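PDB 2YCD: glutathione S-transferase from Agrobacterium tumefaciens, which probably transfers glutathione to electrophilic compounds, and may thereby take part in herbicide detoxification in this soil bacterium. Local coordinates for residues Gly99-Asp104 against Ala109-Trp114; Gly79-Phe84 against Val90-Gln95. One frame throughout, in Å; residues are numbered along the deposited sequence. Where two conformers were deposited one is given.

Overall arrangement
From the N terminus the chain first builds the four-stranded mixed sheet of the thioredoxin-like domain. Its last edge strand, 81-84, runs straight into helix 86-96, and interaction 2 closes this short strand-to-helix loop by packing 79-84 on 90-95. The chain then leaves the helix through the linker 99-104 and enters helix 105-135, where interaction 1 closes a second short loop. The two contacts follow in series, neither nested nor crossed, with centres about 17 Å apart. They still meet: L100 and L101 of the linker pack on A94, and L101 on Q95, while V112 on M91 joins the helices of the two domains directly. Both also touch the second subunit.

Interaction 1 (Gly99-Asp104 against Ala109-Trp114); sequences GLLPED and ARTVAW
T111 meets L101 and P102 where the linker 99-104 passes alongside the helix it is about to enter. The helix opens with D104 as N-cap, its OD2 accepting from R107 N, while R108 NH1 binds P102 O. Further along, A109 turns its methyl away from the linker and packs on H92 of the second subunit. R110 leans out and forms a salt bridge with E171, while its NH2 stays 5.8 Å from D104 OD2. T111 then carries the contact with both branches. Its first torsion (chi1 -58°) sets CG2 anti to the backbone N, where it lies 3.5 Å from L101 CD2. The same rotation lays OG1 back along the helix, hydrogen-bonded to the carbonyl O of R107, so the hydroxyl is satisfied although P102 CD sits 3.4 Å from it. The proline ring meets this hydroxyl with its CG-CD edge, CG being 3.6 Å from OG1, whereas L101 slants across the methyl. V112 faces M91 of helix 86-96, and W114 meets F84 of the second subunit edge-to-face. Such a linker, leading from the thioredoxin-like domain into the long first helix of an all-helical domain that lines the dimer interface, is characteristic of the glutathione transferase fold.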
ATOM      1  N   GLY A  99      11.533  18.441  -5.504  1.00 20.50           N
ATOM      2  CA  GLY A  99      12.439  17.435  -6.025  1.00 23.54           C
ATOM      3  C   GLY A  99      11.989  15.987  -5.974  1.00 22.72           C
ATOM      4  O   GLY A  99      12.700  15.104  -6.464  1.00 26.29           O
ATOM      5  N   LEU A 100      10.828  15.730  -5.384  1.00 14.63           N
ATOM      6  CA  LEU A 100      10.317  14.359  -5.293  1.00 12.38           C
ATOM      7  C   LEU A 100       8.930  14.154  -5.916  1.00 11.80           C
ATOM      8  O   LEU A 100       8.509  13.014  -6.122  1.00 11.66           O
ATOM      9  CB  LEU A 100      10.303  13.886  -3.836  1.00 10.26           C
ATOM     10  CG  LEU A 100      11.686  13.615  -3.211  1.00 12.31           C
ATOM     11  CD1 LEU A 100      11.563  13.134  -1.781  1.00 13.53           C
ATOM     12  CD2 LEU A 100      12.477  12.615  -4.040  1.00 13.24           C
ATOM     13  N   LEU A 101       8.215  15.248  -6.183  1.00 13.92           N
ATOM     14  CA  LEU A 101       6.934  15.190  -6.888  1.00 15.02           C
ATOM     15  C   LEU A 101       6.927  16.289  -7.941  1.00 18.52           C
ATOM     16  O   LEU A 101       7.371  17.403  -7.674  1.00 21.16           O
ATOM     17  CB  LEU A 101       5.769  15.372  -5.910  1.00 16.53           C
ATOM     18  CG  LEU A 101       5.374  14.197  -5.014  1.00 20.25           C
ATOM     19  CD1 LEU A 101       4.260  14.598  -4.054  1.00 23.30           C
ATOM     20  CD2 LEU A 101       4.958  12.964  -5.832  1.00 22.13           C
ATOM     21  N   PRO A 102       6.464  15.976  -9.155  1.00 17.07           N
ATOM     22  CA  PRO A 102       6.445  17.047 -10.155  1.00 18.32           C
ATOM     23  C   PRO A 102       5.334  18.052  -9.864  1.00 17.96           C
ATOM     24  O   PRO A 102       4.368  17.757  -9.152  1.00 18.85           O
ATOM     25  CB  PRO A 102       6.211  16.301 -11.468  1.00 22.19           C
ATOM     26  CG  PRO A 102       5.487  15.041 -11.062  1.00 21.32           C
ATOM     27  CD  PRO A 102       6.011  14.683  -9.697  1.00 15.08           C
ATOM     28  N   GLU A 103       5.497  19.259 -10.399  1.00 26.12           N
ATOM     29  CA  GLU A 103       4.519  20.324 -10.212  1.00 32.99           C
ATOM     30  C   GLU A 103       3.259  20.126 -11.058  1.00 19.91           C
ATOM     31  O   GLU A 103       2.148  20.392 -10.599  1.00 29.32           O
ATOM     32  CB  GLU A 103       5.155  21.683 -10.514  1.00 41.82           C
ATOM     33  CG  GLU A 103       6.270  22.061  -9.549  1.00 55.01           C
ATOM     34  CD  GLU A 103       5.793  22.134  -8.107  1.00 48.36           C
ATOM     35  OE1 GLU A 103       4.571  22.279  -7.886  1.00 60.67           O
ATOM     36  OE2 GLU A 103       6.640  22.046  -7.193  1.00 65.21           O
ATOM     37  N   ASP A 104       3.436  19.654 -12.286  1.00 20.58           N
ATOM     38  CA  ASP A 104       2.293  19.434 -13.166  1.00 21.23           C
ATOM     39  C   ASP A 104       1.341  18.422 -12.541  1.00 27.86           C
ATOM     40  O   ASP A 104       1.767  17.338 -12.114  1.00 21.22           O
ATOM     41  CB  ASP A 104       2.753  18.943 -14.530  1.00 24.81           C
ATOM     42  CG  ASP A 104       1.592  18.584 -15.432  1.00 49.24           C
ATOM     43  OD1 ASP A 104       1.068  19.492 -16.115  1.00 59.64           O
ATOM     44  OD2 ASP A 104       1.198  17.398 -15.454  1.00 38.73           O
ATOM     45  N   ALA A 109      -0.194  13.109 -10.291  1.00  9.32           N
ATOM     46  CA  ALA A 109      -1.152  12.046 -10.027  1.00  9.18           C
ATOM     47  C   ALA A 109      -0.597  10.694 -10.455  1.00 10.42           C
ATOM     48  O   ALA A 109      -0.813   9.682  -9.768  1.00  9.02           O
ATOM     49  CB  ALA A 109      -2.485  12.358 -10.732  1.00  9.79           C
ATOM     50  N   ARG A 110       0.103  10.647 -11.587  1.00 10.08           N
ATOM     51  CA  ARG A 110       0.708   9.398 -12.025  1.00 10.87           C
ATOM     52  C   ARG A 110       1.872   8.970 -11.118  1.00  9.89           C
ATOM     53  O   ARG A 110       2.090   7.770 -10.906  1.00 10.42           O
ATOM     54  CB  ARG A 110       1.161   9.489 -13.484  1.00 13.44           C
ATOM     55  CG  ARG A 110      -0.013   9.731 -14.434  1.00 15.13           C
ATOM     56  CD  ARG A 110       0.356   9.350 -15.857  1.00 27.96           C
ATOM     57  NE  ARG A 110       1.441  10.190 -16.355  1.00 28.92           N
ATOM     58  CZ  ARG A 110       1.262  11.332 -17.015  1.00 42.90           C
ATOM     59  NH1 ARG A 110       0.035  11.769 -17.271  1.00 32.38           N
ATOM     60  NH2 ARG A 110       2.311  12.038 -17.427  1.00 41.67           N
ATOM     61  N   THR A 111       2.612   9.933 -10.574  1.00 10.11           N
ATOM     62  CA  THR A 111       3.686   9.625  -9.637  1.00  9.06           C
ATOM     63  C   THR A 111       3.090   8.956  -8.397  1.00  9.04           C
ATOM     64  O   THR A 111       3.613   7.943  -7.906  1.00  8.67           O
ATOM     65  CB  THR A 111       4.450  10.902  -9.256  1.00 10.58           C
ATOM     66  OG1 THR A 111       4.966  11.510 -10.450  1.00 13.81           O
ATOM     67  CG2 THR A 111       5.632  10.572  -8.341  1.00 10.33           C
ATOM     68  N   VAL A 112       1.983   9.501  -7.899  1.00  8.98           N
ATOM     69  CA  VAL A 112       1.297   8.908  -6.754  1.00  7.41           C
ATOM     70  C   VAL A 112       0.787   7.495  -7.099  1.00  8.36           C
ATOM     71  O   VAL A 112       0.889   6.580  -6.264  1.00  7.78           O
ATOM     72  CB  VAL A 112       0.157   9.849  -6.264  1.00 10.73           C
ATOM     73  CG1 VAL A 112      -0.729   9.176  -5.221  1.00  9.71           C
ATOM     74  CG2 VAL A 112       0.756  11.152  -5.717  1.00 12.48           C
ATOM     75  N   ALA A 113       0.255   7.282  -8.308  1.00  7.42           N
ATOM     76  CA  ALA A 113      -0.085   5.924  -8.727  1.00  7.71           C
ATOM     77  C   ALA A 113       1.100   4.949  -8.540  1.00  8.83           C
ATOM     78  O   ALA A 113       0.932   3.846  -8.004  1.00  8.14           O
ATOM     79  CB  ALA A 113      -0.603   5.900 -10.179  1.00  9.10           C
ATOM     80  N   TRP A 114       2.292   5.351  -8.978  1.00  7.28           N
ATOM     81  CA  TRP A 114       3.449   4.469  -8.876  1.00  7.60           C
ATOM     82  C   TRP A 114       3.927   4.286  -7.436  1.00  6.40           C
ATOM     83  O   TRP A 114       4.442   3.220  -7.104  1.00  7.80           O
ATOM     84  CB  TRP A 114       4.584   4.935  -9.816  1.00  7.19           C
ATOM     85  CG  TRP A 114       4.312   4.487 -11.232  1.00  8.02           C
ATOM     86  CD1 TRP A 114       3.956   5.271 -12.285  1.00 11.71           C
ATOM     87  CD2 TRP A 114       4.316   3.136 -11.712  1.00  9.37           C
ATOM     88  NE1 TRP A 114       3.771   4.486 -13.416  1.00 13.59           N
ATOM     89  CE2 TRP A 114       3.993   3.173 -13.082  1.00 10.65           C
ATOM     90  CE3 TRP A 114       4.624   1.909 -11.130  1.00  8.48           C
ATOM     91  CZ2 TRP A 114       3.915   2.007 -13.865  1.00 12.36           C
ATOM     92  CZ3 TRP A 114       4.539   0.750 -11.905  1.00  9.88           C
ATOM     93  CH2 TRP A 114       4.208   0.812 -13.256  1.00 11.33           C
TER

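Interaction 2 (Gly79-Phe84 against Val90-Gln95); sequences GDLILF and VMHIAQ
The imidazole of H92 projects from helix 86-96 against two leucines of the edge strand, L81 and L83. With CG anti to the backbone N (chi1 177°), the histidine ring reaches straight out from the helix, its far end beneath L81. Methyl CD2 of L81 stands over one face of the ring, 3.4 Å from H92 NE2 and 3.6 Å from H92 CE1. L83 comes in nearly at a right angle to the histidine side chain, on the same side of the ring plane but at its root: L83 CD1 lies 3.7 Å from H92 CB and equally far from H92 CG. The two methyls thus share the length of one imidazole, and this small cluster is the tight part of the contact. Strand 81-84 is the second arm of a beta-hairpin whose backbone bonds join L83 to Y76, and the helix that follows packs back against the strand, as in the thioredoxin-like domain of glutathione transferases. E85, between strand and helix, and S86, the first residue of the helix, line the pocket of S-(p-nitrobenzyl)glutathione; the bound ligand is about 10 Å from the side chain of L83. The backbones stay apart even at the cluster, L83 CA and H92 CA being 9.0 Å apart, so side chains alone make the contact; toward the turn it opens out. At the strand's start G79 and D80 form the exposed hairpin turn, with G79 (phi 57°, psi -129°) and D80 in the central positions of a type II' turn. The far side of the strand is turned to other partners: I82 packs on R110 of the second subunit. A109 of that subunit touches L83, and the H92 ring also meets H96 of its own helix.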
ATOM      1  N   GLY A  79       7.648  18.451  15.592  1.00 19.00           N
ATOM      2  CA  GLY A  79       6.741  19.288  16.364  1.00 22.09           C
ATOM      3  C   GLY A  79       5.531  18.469  16.799  1.00 14.83           C
ATOM      4  O   GLY A  79       5.683  17.375  17.364  1.00 21.03           O
ATOM      5  N   ASP A  80       4.332  18.985  16.530  1.00 19.01           N
ATOM      6  CA  ASP A  80       3.103  18.337  16.961  1.00 21.31           C
ATOM      7  C   ASP A  80       2.711  17.190  16.054  1.00 18.53           C
ATOM      8  O   ASP A  80       1.814  16.420  16.392  1.00 18.72           O
ATOM      9  CB  ASP A  80       1.940  19.342  16.992  1.00 19.89           C
ATOM     10  CG  ASP A  80       2.001  20.297  18.168  1.00 31.29           C
ATOM     11  OD1 ASP A  80       2.768  20.044  19.104  1.00 29.71           O
ATOM     12  OD2 ASP A  80       1.247  21.291  18.141  1.00 34.48           O
ATOM     13  N   LEU A  81       3.351  17.103  14.893  1.00 16.39           N
ATOM     14  CA  LEU A  81       2.988  16.085  13.907  1.00 15.39           C
ATOM     15  C   LEU A  81       3.671  14.757  14.202  1.00 11.35           C
ATOM     16  O   LEU A  81       4.893  14.693  14.336  1.00 13.09           O
ATOM     17  CB  LEU A  81       3.369  16.528  12.488  1.00 14.63           C
ATOM     18  CG  LEU A  81       3.025  15.532  11.367  1.00 17.48           C
ATOM     19  CD1 LEU A  81       1.535  15.256  11.274  1.00 18.34           C
ATOM     20  CD2 LEU A  81       3.542  16.032  10.032  1.00 21.33           C
ATOM     21  N   ILE A  82       2.872  13.713  14.331  1.00 12.31           N
ATOM     22  CA  ILE A  82       3.384  12.350  14.391  1.00 12.07           C
ATOM     23  C   ILE A  82       2.736  11.586  13.240  1.00 11.27           C
ATOM     24  O   ILE A  82       1.498  11.586  13.078  1.00 12.08           O
ATOM     25  CB  ILE A  82       3.050  11.660  15.726  1.00 14.40           C
ATOM     26  CG1 ILE A  82       3.695  12.426  16.887  1.00 21.63           C
ATOM     27  CG2 ILE A  82       3.528  10.202  15.716  1.00 16.24           C
ATOM     28  CD1 ILE A  82       3.424  11.834  18.253  1.00 34.30           C
ATOM     29  N   LEU A  83       3.575  10.950  12.426  1.00 10.60           N
ATOM     30  CA  LEU A  83       3.115  10.146  11.294  1.00  9.67           C
ATOM     31  C   LEU A  83       3.667   8.754  11.399  1.00 10.04           C
ATOM     32  O   LEU A  83       4.729   8.516  12.017  1.00 10.17           O
ATOM     33  CB  LEU A  83       3.590  10.714   9.955  1.00 11.48           C
ATOM     34  CG  LEU A  83       3.098  12.077   9.528  1.00 10.10           C
ATOM     35  CD1 LEU A  83       3.797  12.458   8.224  1.00 12.36           C
ATOM     36  CD2 LEU A  83       1.600  11.999   9.308  1.00 12.15           C
ATOM     37  N   PHE A  84       2.972   7.823  10.757  1.00  9.23           N
ATOM     38  CA  PHE A  84       3.503   6.490  10.529  1.00  8.07           C
ATOM     39  C   PHE A  84       3.165   6.096   9.089  1.00  7.97           C
ATOM     40  O   PHE A  84       2.510   6.872   8.377  1.00  8.15           O
ATOM     41  CB  PHE A  84       3.026   5.490  11.598  1.00  9.13           C
ATOM     42  CG  PHE A  84       1.599   5.078  11.464  1.00  9.14           C
ATOM     43  CD1 PHE A  84       0.587   5.937  11.847  1.00 11.34           C
ATOM     44  CD2 PHE A  84       1.265   3.834  10.960  1.00 10.08           C
ATOM     45  CE1 PHE A  84      -0.762   5.554  11.742  1.00 14.67           C
ATOM     46  CE2 PHE A  84      -0.070   3.439  10.839  1.00  9.69           C
ATOM     47  CZ  PHE A  84      -1.083   4.311  11.215  1.00 13.35           C
ATOM     48  N   VAL A  90       7.119   9.314   3.339  1.00  7.37           N
ATOM     49  CA  VAL A  90       7.697   9.757   2.074  1.00  8.04           C
ATOM     50  C   VAL A  90       6.776  10.735   1.351  1.00  7.56           C
ATOM     51  O   VAL A  90       7.241  11.788   0.899  1.00  8.66           O
ATOM     52  CB  VAL A  90       8.089   8.560   1.200  1.00  8.82           C
ATOM     53  CG1 VAL A  90       8.465   9.005  -0.207  1.00  9.10           C
ATOM     54  CG2 VAL A  90       9.251   7.785   1.857  1.00  8.61           C
ATOM     55  N   MET A  91       5.470  10.459   1.325  1.00  7.95           N
ATOM     56  CA  MET A  91       4.521  11.386   0.705  0.79  9.35           C
ATOM     57  C   MET A  91       4.593  12.776   1.334  1.00  9.22           C
ATOM     58  O   MET A  91       4.660  13.789   0.640  1.00  9.70           O
ATOM     59  CB  MET A  91       3.094  10.840   0.814  0.79 10.44           C
ATOM     60  CG  MET A  91       2.077  11.676   0.059  0.79 10.00           C
ATOM     61  SD  MET A  91       2.260  11.531  -1.726  0.79 10.19           S
ATOM     62  CE  MET A  91       1.322  10.040  -2.023  0.79 15.23           C
ATOM     63  N   HIS A  92       4.567  12.823   2.662  1.00  8.15           N
ATOM     64  CA  HIS A  92       4.614  14.094   3.385  1.00  9.54           C
ATOM     65  C   HIS A  92       5.875  14.893   3.092  1.00  9.47           C
ATOM     66  O   HIS A  92       5.810  16.111   2.845  1.00 11.13           O
ATOM     67  CB  HIS A  92       4.464  13.853   4.894  1.00 10.02           C
ATOM     68  CG  HIS A  92       4.564  15.096   5.725  1.00  9.83           C
ATOM     69  ND1 HIS A  92       3.563  16.042   5.768  1.00 14.35           N
ATOM     70  CD2 HIS A  92       5.549  15.547   6.536  1.00 13.89           C
ATOM     71  CE1 HIS A  92       3.919  17.016   6.589  1.00 16.66           C
ATOM     72  NE2 HIS A  92       5.122  16.747   7.058  1.00 15.35           N
ATOM     73  N   ILE A  93       7.015  14.220   3.118  1.00  9.09           N
ATOM     74  CA  ILE A  93       8.287  14.852   2.778  1.00 10.23           C
ATOM     75  C   ILE A  93       8.227  15.409   1.349  1.00 11.65           C
ATOM     76  O   ILE A  93       8.625  16.559   1.102  1.00 12.43           O
ATOM     77  CB  ILE A  93       9.443  13.840   2.932  1.00  8.71           C
ATOM     78  CG1 ILE A  93       9.588  13.443   4.408  1.00 10.35           C
ATOM     79  CG2 ILE A  93      10.780  14.436   2.418  1.00 10.72           C
ATOM     80  CD1 ILE A  93      10.387  12.145   4.659  1.00  9.85           C
ATOM     81  N   ALA A  94       7.718  14.605   0.423  1.00 10.98           N
ATOM     82  CA  ALA A  94       7.647  14.984  -0.986  1.00 11.96           C
ATOM     83  C   ALA A  94       6.665  16.126  -1.252  1.00 14.21           C
ATOM     84  O   ALA A  94       6.818  16.854  -2.239  1.00 16.89           O
ATOM     85  CB  ALA A  94       7.256  13.778  -1.827  1.00 13.04           C
ATOM     86  N   GLN A  95       5.647  16.276  -0.404  1.00 14.14           N
ATOM     87  CA  GLN A  95       4.624  17.303  -0.614  1.00 17.07           C
ATOM     88  C   GLN A  95       5.098  18.677  -0.140  1.00 21.14           C
ATOM     89  O   GLN A  95       4.588  19.703  -0.597  1.00 25.52           O
ATOM     90  CB  GLN A  95       3.311  16.928   0.097  1.00 18.56           C
ATOM     91  CG  GLN A  95       2.566  15.712  -0.474  1.00 20.81           C
ATOM     92  CD  GLN A  95       1.744  16.018  -1.723  1.00 34.59           C
ATOM     93  OE1 GLN A  95       1.659  17.161  -2.162  1.00 30.30           O
ATOM     94  NE2 GLN A  95       1.134  14.982  -2.300  1.00 34.68           N
TER